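Local coordinates for protein leucine aminopeptidase 2, chloroplastic (Streptomyces sp. BC16019, PDB 5LHJ) that serves as the M17-family aminopeptidase of bottromycin maturation, with a two-manganese site, probably removing N-terminal amino acids from peptides, at residues T177-D182 against V291-T296; H205-D210 against A297-G302; D352-A357 against D450-G455. All coordinates share one frame; numbering follows the deposited sequence.

Interaction 1 of 3, residues T177-D182 against V291-T296; sequences TCLARD and VVAALT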
ATOM      1  N   THR A 177     -20.847 -28.444 -19.644  1.00 16.44           N
ATOM      2  CA  THR A 177     -20.064 -27.802 -18.581  1.00 16.27           C
ATOM      3  C   THR A 177     -18.563 -27.882 -18.891  1.00 16.43           C
ATOM      4  O   THR A 177     -17.836 -26.900 -18.753  1.00 15.87           O
ATOM      5  CB  THR A 177     -20.371 -28.427 -17.205  1.00 16.34           C
ATOM      6  OG1 THR A 177     -21.768 -28.311 -16.923  1.00 16.55           O
ATOM      7  CG2 THR A 177     -19.604 -27.739 -16.085  1.00 16.31           C
ATOM      8  N   CYS A 178     -18.101 -29.051 -19.332  1.00 16.70           N
ATOM      9  CA  CYS A 178     -16.677 -29.235 -19.632  1.00 17.26           C
ATOM     10  C   CYS A 178     -16.204 -28.435 -20.863  1.00 16.77           C
ATOM     11  O   CYS A 178     -15.040 -28.028 -20.929  1.00 16.34           O
ATOM     12  CB  CYS A 178     -16.357 -30.736 -19.759  1.00 18.16           C
ATOM     13  SG  CYS A 178     -16.473 -31.644 -18.181  1.00 20.25           S
ATOM     14  N   LEU A 179     -17.104 -28.198 -21.821  1.00 16.69           N
ATOM     15  CA  LEU A 179     -16.823 -27.290 -22.937  1.00 16.65           C
ATOM     16  C   LEU A 179     -16.524 -25.881 -22.386  1.00 15.88           C
ATOM     17  O   LEU A 179     -15.537 -25.245 -22.762  1.00 15.46           O
ATOM     18  CB  LEU A 179     -17.995 -27.231 -23.918  1.00 17.22           C
ATOM     19  CG  LEU A 179     -17.984 -26.139 -24.984  1.00 17.60           C
ATOM     20  CD1 LEU A 179     -16.730 -26.247 -25.844  1.00 18.22           C
ATOM     21  CD2 LEU A 179     -19.247 -26.233 -25.824  1.00 18.08           C
ATOM     22  N   ALA A 180     -17.386 -25.406 -21.495  1.00 15.17           N
ATOM     23  CA  ALA A 180     -17.157 -24.099 -20.870  1.00 14.84           C
ATOM     24  C   ALA A 180     -15.830 -24.087 -20.091  1.00 14.85           C
ATOM     25  O   ALA A 180     -15.091 -23.106 -20.174  1.00 14.42           O
ATOM     26  CB  ALA A 180     -18.314 -23.698 -19.982  1.00 14.67           C
ATOM     27  N   ARG A 181     -15.533 -25.166 -19.354  1.00 14.95           N
ATOM     28  CA  ARG A 181     -14.251 -25.273 -18.628  1.00 15.49           C
ATOM     29  C   ARG A 181     -13.056 -25.149 -19.579  1.00 15.96           C
ATOM     30  O   ARG A 181     -12.094 -24.425 -19.304  1.00 15.67           O
ATOM     31  CB  ARG A 181     -14.144 -26.591 -17.859  1.00 15.64           C
ATOM     32  CG  ARG A 181     -15.108 -26.743 -16.709  1.00 15.50           C
ATOM     33  CD  ARG A 181     -14.964 -28.091 -16.022  1.00 15.82           C
ATOM     34  NE  ARG A 181     -15.842 -28.241 -14.863  1.00 15.84           N
ATOM     35  CZ  ARG A 181     -15.909 -29.327 -14.099  1.00 16.19           C
ATOM     36  NH1 ARG A 181     -15.173 -30.405 -14.383  1.00 16.53           N
ATOM     37  NH2 ARG A 181     -16.713 -29.350 -13.036  1.00 16.24           N
ATOM     38  N   ASP A 182     -13.126 -25.850 -20.708  1.00 16.52           N
ATOM     39  CA  ASP A 182     -12.059 -25.779 -21.711  1.00 17.22           C
ATOM     40  C   ASP A 182     -11.860 -24.353 -22.245  1.00 17.08           C
ATOM     41  O   ASP A 182     -10.722 -23.889 -22.393  1.00 17.43           O
ATOM     42  CB  ASP A 182     -12.363 -26.711 -22.891  1.00 17.94           C
ATOM     43  CG  ASP A 182     -12.156 -28.182 -22.579  1.00 18.78           C
ATOM     44  OD1 ASP A 182     -11.569 -28.562 -21.531  1.00 18.46           O
ATOM     45  OD2 ASP A 182     -12.581 -28.988 -23.459  1.00 19.79           O
ATOM     46  N   VAL A 291     -22.919 -19.369 -21.729  1.00 15.82           N
ATOM     47  CA  VAL A 291     -23.994 -19.175 -22.702  1.00 16.34           C
ATOM     48  C   VAL A 291     -23.788 -20.056 -23.934  1.00 16.65           C
ATOM     49  O   VAL A 291     -24.729 -20.740 -24.377  1.00 16.97           O
ATOM     50  CB  VAL A 291     -24.160 -17.686 -23.086  1.00 16.05           C
ATOM     51  CG1 VAL A 291     -25.112 -17.495 -24.274  1.00 16.27           C
ATOM     52  CG2 VAL A 291     -24.672 -16.886 -21.891  1.00 16.12           C
ATOM     53  N   VAL A 292     -22.570 -20.058 -24.472  1.00 16.77           N
ATOM     54  CA  VAL A 292     -22.260 -20.893 -25.641  1.00 16.99           C
ATOM     55  C   VAL A 292     -22.513 -22.373 -25.323  1.00 17.26           C
ATOM     56  O   VAL A 292     -23.148 -23.093 -26.108  1.00 17.35           O
ATOM     57  CB  VAL A 292     -20.807 -20.678 -26.115  1.00 16.92           C
ATOM     58  CG1 VAL A 292     -20.380 -21.724 -27.138  1.00 17.23           C
ATOM     59  CG2 VAL A 292     -20.636 -19.266 -26.680  1.00 16.96           C
ATOM     60  N   ALA A 293     -22.010 -22.819 -24.178  1.00 17.24           N
ATOM     61  CA  ALA A 293     -22.130 -24.211 -23.790  1.00 17.63           C
ATOM     62  C   ALA A 293     -23.596 -24.621 -23.593  1.00 18.12           C
ATOM     63  O   ALA A 293     -24.006 -25.687 -24.084  1.00 18.53           O
ATOM     64  CB  ALA A 293     -21.307 -24.503 -22.537  1.00 17.71           C
ATOM     65  N   ALA A 294     -24.378 -23.783 -22.916  1.00 18.32           N
ATOM     66  CA  ALA A 294     -25.812 -24.050 -22.740  1.00 19.13           C
ATOM     67  C   ALA A 294     -26.507 -24.181 -24.100  1.00 19.66           C
ATOM     68  O   ALA A 294     -27.274 -25.136 -24.312  1.00 19.95           O
ATOM     69  CB  ALA A 294     -26.482 -22.977 -21.906  1.00 19.12           C
ATOM     70  N   LEU A 295     -26.219 -23.263 -25.017  1.00 19.92           N
ATOM     71  CA  LEU A 295     -26.804 -23.342 -26.373  1.00 20.90           C
ATOM     72  C   LEU A 295     -26.456 -24.646 -27.085  1.00 20.95           C
ATOM     73  O   LEU A 295     -27.328 -25.239 -27.747  1.00 21.45           O
ATOM     74  CB  LEU A 295     -26.414 -22.136 -27.230  1.00 21.31           C
ATOM     75  CG  LEU A 295     -27.319 -20.924 -26.968  1.00 22.25           C
ATOM     76  CD1 LEU A 295     -26.587 -19.628 -27.227  1.00 22.49           C
ATOM     77  CD2 LEU A 295     -28.590 -21.000 -27.803  1.00 22.94           C
ATOM     78  N   THR A 296     -25.215 -25.114 -26.942  1.00 20.76           N
ATOM     79  CA  THR A 296     -24.787 -26.374 -27.586  1.00 20.98           C
ATOM     80  C   THR A 296     -25.515 -27.607 -27.044  1.00 21.30           C
ATOM     81  O   THR A 296     -25.614 -28.617 -27.737  1.00 21.64           O
ATOM     82  CB  THR A 296     -23.253 -26.653 -27.496  1.00 21.03           C
ATOM     83  OG1 THR A 296     -22.841 -26.914 -26.135  1.00 21.28           O
ATOM     84  CG2 THR A 296     -22.436 -25.526 -28.119  1.00 20.90           C
TER
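Leu179 and Ala293 bury most of the surface in this contact, with Thr296 a smaller third partner. The two helical segments run nearly antiparallel, at 150° between their directions, and their axes approach to 8.4 Å. Such closeness is possible because small residues face each other where the backbones come nearest: the methyl groups of Ala180 and Ala293 meet CB to CB at 4.0 Å, and the two CA atoms are 5.8 Å apart.

Beside this alanine pair, Leu179 bridges to the other helix. With CG placed anti to the backbone N (chi1 168°), its side chain extends across the gap and delivers CD2 to two residues one turn apart. Leu179 CD2 sits 4.1 Å from Ala293 CA, against the backbone of the helix as much as against its methyl. Farther along, Leu179 and Thr296 reach toward each other tip to tip, with CD2 3.7 Å from OG1 and 4.0 Å from CG2 of the threonine.

An apolar methyl can lie against a hydroxyl here because Thr296 OG1 has already turned back to its own helix. Thr296 OG1 donates to Ala293 O at 2.7 Å, with a C=O...OG1 angle of 124°, so the polar group is satisfied locally and the rotation of the threonine is fixed. No hydrogen bond joins the two segments; the contact between them is purely van der Waals.

Both segments lie in the catalytic domain of the M17 fold, away from the manganese-binding residues. Helix 486-498 closes one side through Val486, which touches both Ala180 and Ala293. On helix 286-301, Val291 and Val292 pack on Leu311 of strand 306-316, while Thr177 and Cys178 of helix 164-185 meet Leu137 on helix 124-139.

Interaction 2 of 3, residues H205-D210 against A297-G302; sequences HTAGLD and ALPRLG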
ATOM      1  N   HIS A 205     -22.147 -25.168 -36.131  1.00 28.62           N
ATOM      2  CA  HIS A 205     -22.266 -26.029 -37.303  1.00 31.06           C
ATOM      3  C   HIS A 205     -22.612 -27.485 -36.924  1.00 31.44           C
ATOM      4  O   HIS A 205     -23.385 -28.149 -37.617  1.00 32.18           O
ATOM      5  CB  HIS A 205     -20.977 -25.950 -38.121  1.00 32.47           C
ATOM      6  CG  HIS A 205     -21.086 -26.618 -39.442  1.00 33.66           C
ATOM      7  ND1 HIS A 205     -20.718 -27.931 -39.638  1.00 35.01           N
ATOM      8  CD2 HIS A 205     -21.585 -26.182 -40.619  1.00 34.08           C
ATOM      9  CE1 HIS A 205     -20.962 -28.265 -40.890  1.00 34.49           C
ATOM     10  NE2 HIS A 205     -21.480 -27.223 -41.510  1.00 35.58           N
ATOM     11  N   THR A 206     -22.100 -27.949 -35.793  1.00 31.20           N
ATOM     12  CA  THR A 206     -22.335 -29.299 -35.332  1.00 32.01           C
ATOM     13  C   THR A 206     -23.840 -29.664 -35.143  1.00 32.00           C
ATOM     14  O   THR A 206     -24.229 -30.773 -35.499  1.00 30.60           O
ATOM     15  CB  THR A 206     -21.426 -29.567 -34.114  1.00 33.46           C
ATOM     16  OG1 THR A 206     -20.057 -29.467 -34.563  1.00 35.60           O
ATOM     17  CG2 THR A 206     -21.679 -30.902 -33.510  1.00 34.48           C
ATOM     18  N   ALA A 207     -24.688 -28.744 -34.658  1.00 32.34           N
ATOM     19  CA  ALA A 207     -26.167 -28.947 -34.753  1.00 33.25           C
ATOM     20  C   ALA A 207     -26.904 -28.059 -35.750  1.00 33.67           C
ATOM     21  O   ALA A 207     -28.138 -28.119 -35.855  1.00 35.53           O
ATOM     22  CB  ALA A 207     -26.843 -28.857 -33.405  1.00 32.81           C
ATOM     23  N   GLY A 208     -26.182 -27.272 -36.523  1.00 33.41           N
ATOM     24  CA  GLY A 208     -26.835 -26.285 -37.360  1.00 33.61           C
ATOM     25  C   GLY A 208     -27.644 -25.336 -36.479  1.00 32.62           C
ATOM     26  O   GLY A 208     -28.810 -25.067 -36.755  1.00 33.87           O
ATOM     27  N   LEU A 209     -27.045 -24.879 -35.376  1.00 29.95           N
ATOM     28  CA  LEU A 209     -27.512 -23.651 -34.752  1.00 28.44           C
ATOM     29  C   LEU A 209     -27.210 -22.550 -35.759  1.00 28.34           C
ATOM     30  O   LEU A 209     -26.170 -22.588 -36.409  1.00 27.86           O
ATOM     31  CB  LEU A 209     -26.753 -23.370 -33.443  1.00 27.79           C
ATOM     32  CG  LEU A 209     -26.882 -24.364 -32.294  1.00 27.62           C
ATOM     33  CD1 LEU A 209     -25.863 -24.076 -31.197  1.00 27.58           C
ATOM     34  CD2 LEU A 209     -28.287 -24.349 -31.729  1.00 27.90           C
ATOM     35  N   ASP A 210     -28.105 -21.577 -35.909  1.00 28.53           N
ATOM     36  CA  ASP A 210     -27.810 -20.418 -36.762  1.00 29.99           C
ATOM     37  C   ASP A 210     -26.721 -19.605 -36.071  1.00 28.08           C
ATOM     38  O   ASP A 210     -26.750 -19.440 -34.839  1.00 26.48           O
ATOM     39  CB  ASP A 210     -29.042 -19.544 -36.998  1.00 33.06           C
ATOM     40  CG  ASP A 210     -30.199 -20.311 -37.600  1.00 37.01           C
ATOM     41  OD1 ASP A 210     -30.002 -20.996 -38.631  1.00 40.44           O
ATOM     42  OD2 ASP A 210     -31.320 -20.234 -37.035  1.00 41.54           O
ATOM     43  N   ALA A 297     -25.988 -27.550 -25.805  1.00 20.95           N
ATOM     44  CA  ALA A 297     -26.731 -28.657 -25.204  1.00 21.43           C
ATOM     45  C   ALA A 297     -28.201 -28.753 -25.642  1.00 21.59           C
ATOM     46  O   ALA A 297     -28.821 -29.798 -25.465  1.00 21.89           O
ATOM     47  CB  ALA A 297     -26.674 -28.544 -23.687  1.00 21.59           C
ATOM     48  N   LEU A 298     -28.765 -27.682 -26.182  1.00 21.57           N
ATOM     49  CA  LEU A 298     -30.205 -27.650 -26.451  1.00 22.38           C
ATOM     50  C   LEU A 298     -30.664 -28.624 -27.564  1.00 23.25           C
ATOM     51  O   LEU A 298     -31.698 -29.266 -27.407  1.00 23.43           O
ATOM     52  CB  LEU A 298     -30.682 -26.228 -26.742  1.00 22.19           C
ATOM     53  CG  LEU A 298     -30.441 -25.242 -25.587  1.00 22.02           C
ATOM     54  CD1 LEU A 298     -30.965 -23.860 -25.945  1.00 21.96           C
ATOM     55  CD2 LEU A 298     -31.034 -25.744 -24.284  1.00 22.57           C
ATOM     56  N   PRO A 299     -29.906 -28.728 -28.665  1.00 24.20           N
ATOM     57  CA  PRO A 299     -30.352 -29.676 -29.716  1.00 25.66           C
ATOM     58  C   PRO A 299     -30.488 -31.122 -29.226  1.00 28.18           C
ATOM     59  O   PRO A 299     -31.446 -31.799 -29.599  1.00 29.01           O
ATOM     60  CB  PRO A 299     -29.274 -29.532 -30.791  1.00 24.93           C
ATOM     61  CG  PRO A 299     -28.815 -28.111 -30.638  1.00 24.28           C
ATOM     62  CD  PRO A 299     -28.817 -27.866 -29.156  1.00 23.83           C
ATOM     63  N   ARG A 300     -29.577 -31.571 -28.372  1.00 31.11           N
ATOM     64  CA  ARG A 300     -29.662 -32.918 -27.780  1.00 35.66           C
ATOM     65  C   ARG A 300     -30.892 -33.100 -26.904  1.00 37.17           C
ATOM     66  O   ARG A 300     -31.530 -34.152 -26.942  1.00 37.87           O
ATOM     67  CB  ARG A 300     -28.419 -33.204 -26.942  1.00 38.53           C
ATOM     68  CG  ARG A 300     -28.405 -34.523 -26.161  1.00 42.69           C
ATOM     69  CD  ARG A 300     -28.351 -35.729 -27.086  1.00 45.83           C
ATOM     70  NE  ARG A 300     -27.656 -36.862 -26.452  1.00 49.30           N
ATOM     71  CZ  ARG A 300     -28.223 -37.976 -25.978  1.00 51.68           C
ATOM     72  NH1 ARG A 300     -29.542 -38.194 -26.052  1.00 53.72           N
ATOM     73  NH2 ARG A 300     -27.444 -38.902 -25.417  1.00 53.78           N
ATOM     74  N   LEU A 301     -31.197 -32.093 -26.090  1.00 36.82           N
ATOM     75  CA  LEU A 301     -32.349 -32.161 -25.180  1.00 38.27           C
ATOM     76  C   LEU A 301     -33.670 -31.994 -25.916  1.00 39.17           C
ATOM     77  O   LEU A 301     -34.695 -32.515 -25.475  1.00 40.57           O
ATOM     78  CB  LEU A 301     -32.236 -31.104 -24.079  1.00 37.92           C
ATOM     79  CG  LEU A 301     -30.996 -31.195 -23.187  1.00 38.18           C
ATOM     80  CD1 LEU A 301     -30.918 -30.011 -22.228  1.00 38.12           C
ATOM     81  CD2 LEU A 301     -30.933 -32.513 -22.419  1.00 39.21           C
ATOM     82  N   GLY A 302     -33.652 -31.259 -27.025  1.00 39.35           N
ATOM     83  CA  GLY A 302     -34.841 -31.035 -27.833  1.00 39.78           C
ATOM     84  C   GLY A 302     -35.943 -30.263 -27.136  1.00 40.81           C
ATOM     85  O   GLY A 302     -37.108 -30.659 -27.201  1.00 41.90           O
TER
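Pro299 meets Ala207 and Leu209, which flank the glycine of a Schellman motif: Gly208, with positive phi, is its C-prime residue and ends helix 193-207. Two backbone bonds define the turn, one from Leu209 N back into the helix and a weak one from Gly208 N to His205 O at 3.1 Å. Reversing the chain in this way aims the CB atoms of both flanking residues at helix 286-301, leaving a two-pronged apolar surface for the proline.

The ring of Pro299 fills that place with its CB and CG. Ala207 CB lies 3.6 Å from Pro299 CB and closer still to CG. Leu209 comes differently: its side chain crosses that of Pro299 at about a right angle and touches with one branch, CD2, brought to the ring with CG anti to the carbonyl carbon (chi1 -63°).

Pro299 also marks a kink in its helix, where neither its own N nor that of Arg300 is bonded to the preceding turn. The helix runs on only to Leu301, whose N makes a weak bond to Ala297 O, and stops at Gly302, another glycine of positive phi, whose N bonds to Leu298 O at 2.8 Å.

Beyond the turn the chain enters strand 210-214, paired with strand 239-245; Tyr245 of that strand touches both Leu209 and Pro299. The contact thus joins two helix ends beside a sheet edge, partly open to solvent. Its tightest point is Ala207 CB against Pro299 CG, 3.5 Å, shorter than usual carbon-carbon contact, while the same CG stands 4.0 Å from Leu209 CD2.

Interaction 3 of 3, residues D352-A357 against D450-G455; sequences DVLVRA and DFVAAG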
ATOM      1  N   ASP A 352     -24.925  -2.073 -24.794  1.00 16.54           N
ATOM      2  CA  ASP A 352     -25.518  -1.981 -26.142  1.00 17.11           C
ATOM      3  C   ASP A 352     -26.085  -3.315 -26.596  1.00 16.90           C
ATOM      4  O   ASP A 352     -27.069  -3.359 -27.329  1.00 16.99           O
ATOM      5  CB  ASP A 352     -24.486  -1.485 -27.150  1.00 17.39           C
ATOM      6  CG  ASP A 352     -23.807  -0.234 -26.682  1.00 17.94           C
ATOM      7  OD1 ASP A 352     -24.378   0.847 -26.913  1.00 19.17           O
ATOM      8  OD2 ASP A 352     -22.739  -0.309 -26.014  1.00 17.69           O
ATOM      9  N   VAL A 353     -25.488  -4.412 -26.135  1.00 16.49           N
ATOM     10  CA  VAL A 353     -26.002  -5.737 -26.486  1.00 16.50           C
ATOM     11  C   VAL A 353     -27.371  -5.972 -25.829  1.00 16.50           C
ATOM     12  O   VAL A 353     -28.261  -6.547 -26.443  1.00 16.36           O
ATOM     13  CB  VAL A 353     -25.000  -6.854 -26.125  1.00 16.39           C
ATOM     14  CG1 VAL A 353     -25.565  -8.225 -26.478  1.00 16.39           C
ATOM     15  CG2 VAL A 353     -23.671  -6.603 -26.833  1.00 16.35           C
ATOM     16  N   LEU A 354     -27.557  -5.502 -24.594  1.00 16.38           N
ATOM     17  CA  LEU A 354     -28.877  -5.578 -23.947  1.00 16.90           C
ATOM     18  C   LEU A 354     -29.935  -4.747 -24.677  1.00 17.19           C
ATOM     19  O   LEU A 354     -31.096  -5.166 -24.775  1.00 17.44           O
ATOM     20  CB  LEU A 354     -28.787  -5.156 -22.475  1.00 16.86           C
ATOM     21  CG  LEU A 354     -28.088  -6.154 -21.555  1.00 16.99           C
ATOM     22  CD1 LEU A 354     -27.772  -5.502 -20.215  1.00 17.11           C
ATOM     23  CD2 LEU A 354     -28.931  -7.405 -21.349  1.00 17.25           C
ATOM     24  N   VAL A 355     -29.531  -3.597 -25.219  1.00 17.33           N
ATOM     25  CA  VAL A 355     -30.442  -2.779 -26.045  1.00 17.94           C
ATOM     26  C   VAL A 355     -30.855  -3.613 -27.267  1.00 18.47           C
ATOM     27  O   VAL A 355     -32.042  -3.781 -27.544  1.00 18.87           O
ATOM     28  CB  VAL A 355     -29.812  -1.435 -26.491  1.00 17.92           C
ATOM     29  CG1 VAL A 355     -30.743  -0.675 -27.435  1.00 18.34           C
ATOM     30  CG2 VAL A 355     -29.464  -0.554 -25.283  1.00 17.87           C
ATOM     31  N   ARG A 356     -29.869  -4.150 -27.971  1.00 18.98           N
ATOM     32  CA  ARG A 356     -30.123  -4.935 -29.170  1.00 19.85           C
ATOM     33  C   ARG A 356     -30.984  -6.169 -28.858  1.00 19.93           C
ATOM     34  O   ARG A 356     -31.933  -6.479 -29.598  1.00 20.33           O
ATOM     35  CB  ARG A 356     -28.802  -5.350 -29.830  1.00 20.09           C
ATOM     36  CG  ARG A 356     -28.970  -6.096 -31.153  1.00 20.87           C
ATOM     37  CD  ARG A 356     -27.649  -6.541 -31.751  1.00 20.84           C
ATOM     38  NE  ARG A 356     -27.868  -7.487 -32.844  1.00 21.61           N
ATOM     39  CZ  ARG A 356     -28.219  -7.168 -34.091  1.00 22.75           C
ATOM     40  NH1 ARG A 356     -28.409  -5.899 -34.468  1.00 22.77           N
ATOM     41  NH2 ARG A 356     -28.393  -8.146 -34.988  1.00 23.14           N
ATOM     42  N   ALA A 357     -30.652  -6.875 -27.785  1.00 19.73           N
ATOM     43  CA  ALA A 357     -31.352  -8.116 -27.432  1.00 20.42           C
ATOM     44  C   ALA A 357     -32.805  -7.916 -26.993  1.00 21.32           C
ATOM     45  O   ALA A 357     -33.617  -8.825 -27.172  1.00 20.89           O
ATOM     46  CB  ALA A 357     -30.597  -8.882 -26.360  1.00 19.98           C
ATOM     47  N   ASP A 450     -30.793  -0.336 -16.901  1.00 19.29           N
ATOM     48  CA  ASP A 450     -31.101   0.856 -17.727  1.00 20.63           C
ATOM     49  C   ASP A 450     -31.243   0.511 -19.227  1.00 20.03           C
ATOM     50  O   ASP A 450     -31.938   1.206 -19.974  1.00 20.04           O
ATOM     51  CB  ASP A 450     -29.963   1.907 -17.667  1.00 22.04           C
ATOM     52  CG  ASP A 450     -29.799   2.624 -16.315  1.00 24.14           C
ATOM     53  OD1 ASP A 450     -30.653   2.574 -15.409  1.00 25.00           O
ATOM     54  OD2 ASP A 450     -28.727   3.281 -16.184  1.00 26.08           O
ATOM     55  N   PHE A 451     -30.554  -0.531 -19.680  1.00 18.68           N
ATOM     56  CA  PHE A 451     -30.474  -0.838 -21.110  1.00 18.54           C
ATOM     57  C   PHE A 451     -31.471  -1.892 -21.578  1.00 18.93           C
ATOM     58  O   PHE A 451     -31.528  -2.182 -22.761  1.00 19.42           O
ATOM     59  CB  PHE A 451     -29.043  -1.245 -21.441  1.00 17.76           C
ATOM     60  CG  PHE A 451     -28.068  -0.146 -21.192  1.00 17.37           C
ATOM     61  CD1 PHE A 451     -27.896   0.866 -22.126  1.00 17.33           C
ATOM     62  CD2 PHE A 451     -27.356  -0.079 -19.999  1.00 17.05           C
ATOM     63  CE1 PHE A 451     -26.999   1.906 -21.893  1.00 17.27           C
ATOM     64  CE2 PHE A 451     -26.475   0.965 -19.750  1.00 17.05           C
ATOM     65  CZ  PHE A 451     -26.287   1.952 -20.700  1.00 17.26           C
ATOM     66  N   VAL A 452     -32.240  -2.464 -20.659  1.00 19.24           N
ATOM     67  CA  VAL A 452     -33.230  -3.481 -21.009  1.00 20.21           C
ATOM     68  C   VAL A 452     -34.523  -2.748 -21.310  1.00 20.95           C
ATOM     69  O   VAL A 452     -35.036  -2.012 -20.466  1.00 20.85           O
ATOM     70  CB  VAL A 452     -33.443  -4.502 -19.879  1.00 20.39           C
ATOM     71  CG1 VAL A 452     -34.431  -5.580 -20.306  1.00 21.04           C
ATOM     72  CG2 VAL A 452     -32.118  -5.146 -19.500  1.00 20.55           C
ATOM     73  N   ALA A 453     -35.046  -2.953 -22.513  1.00 21.56           N
ATOM     74  CA  ALA A 453     -36.237  -2.238 -22.967  1.00 22.87           C
ATOM     75  C   ALA A 453     -37.415  -2.423 -22.025  1.00 24.02           C
ATOM     76  O   ALA A 453     -37.610  -3.494 -21.460  1.00 23.74           O
ATOM     77  CB  ALA A 453     -36.627  -2.671 -24.371  1.00 23.07           C
ATOM     78  N   ALA A 454     -38.194  -1.354 -21.880  1.00 25.74           N
ATOM     79  CA  ALA A 454     -39.355  -1.316 -20.986  1.00 27.71           C
ATOM     80  C   ALA A 454     -40.264  -2.511 -21.208  1.00 28.10           C
ATOM     81  O   ALA A 454     -40.562  -2.865 -22.347  1.00 29.01           O
ATOM     82  CB  ALA A 454     -40.139  -0.021 -21.214  1.00 28.54           C
ATOM     83  N   GLY A 455     -40.663  -3.167 -20.119  1.00 28.98           N
ATOM     84  CA  GLY A 455     -41.600  -4.282 -20.206  1.00 29.36           C
ATOM     85  C   GLY A 455     -41.034  -5.671 -20.463  1.00 29.08           C
ATOM     86  O   GLY A 455     -41.796  -6.639 -20.445  1.00 30.45           O
TER
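Phe451 turns its CG anti to the carbonyl carbon (chi1 -63°), and Val355 places CG2 in the equivalent position on its own backbone; together these torsions bring the valine methyl to the aromatic side chain. The second torsion of Phe451, -81°, turns the ring plane roughly perpendicular to the CA-CB-CG plane, and Val355 CG2 arrives at the ring edge, near the ring plane, 3.8 Å from CD1. Val355 CG2 also rests on the stem of the side chain, 3.9 Å from Phe451 CB, and the two side chains cross obliquely.

Leu354 packs one residue earlier on the helix, CB to CB with Phe451 at 4.1 Å. Leu354 CD2 extends to Val452 CG2, 4.3 Å away, which spreads the apolar contact over two consecutive residues of the 450-455 segment.

Between these side chains the carbonyl of Phe451 is pressed against the helix backbone. Phe451 O takes a CA-H...O contact from Val355 CA at 3.5 Å, with 128° at the hydrogen. Val355 N is no farther from that oxygen, but the angle is too poor for a hydrogen bond, and none joins the segments directly. Ser358 OG makes an indirect link, hydrogen-bonded to both Leu354 O and Ala453 N.

Phe451 is buried among other rings, with an edge-to-face contact to His331 and a meeting of rings with Phe447. The 450-455 loop, leading from helix 440-449 to strand 458-462, covers one flank of helix 345-358, which starts at Glu345, a manganese-binding residue, although no metal is bound to this chain here. Elsewhere on this helix, Val353, Leu354 and Ala357 pack on Val259 of strand 255-263, and Val353 and Ala357 also reach His310 on strand 306-316.

How the interactions relate
Interactions 1 and 2 share helix 286-301: successive parts of it meet helix 164-185 and then the end of helix 193-207, two helices that follow each other in the chain. Their centres are 12 Å apart, and they touch where Leu209 CD1 lies 3.9 Å from Leu295 O. Interaction 3 stands apart, its centre 24 Å from interaction 1 and 26 Å from interaction 2, with no atomic contact to either. It is also the one near the metal site: the side chain of Leu354 is about 10 Å from that of Lys261, a manganese-binding residue that holds no metal in this chain. Strand 306-316 borders both helix 286-301 and helix 345-358.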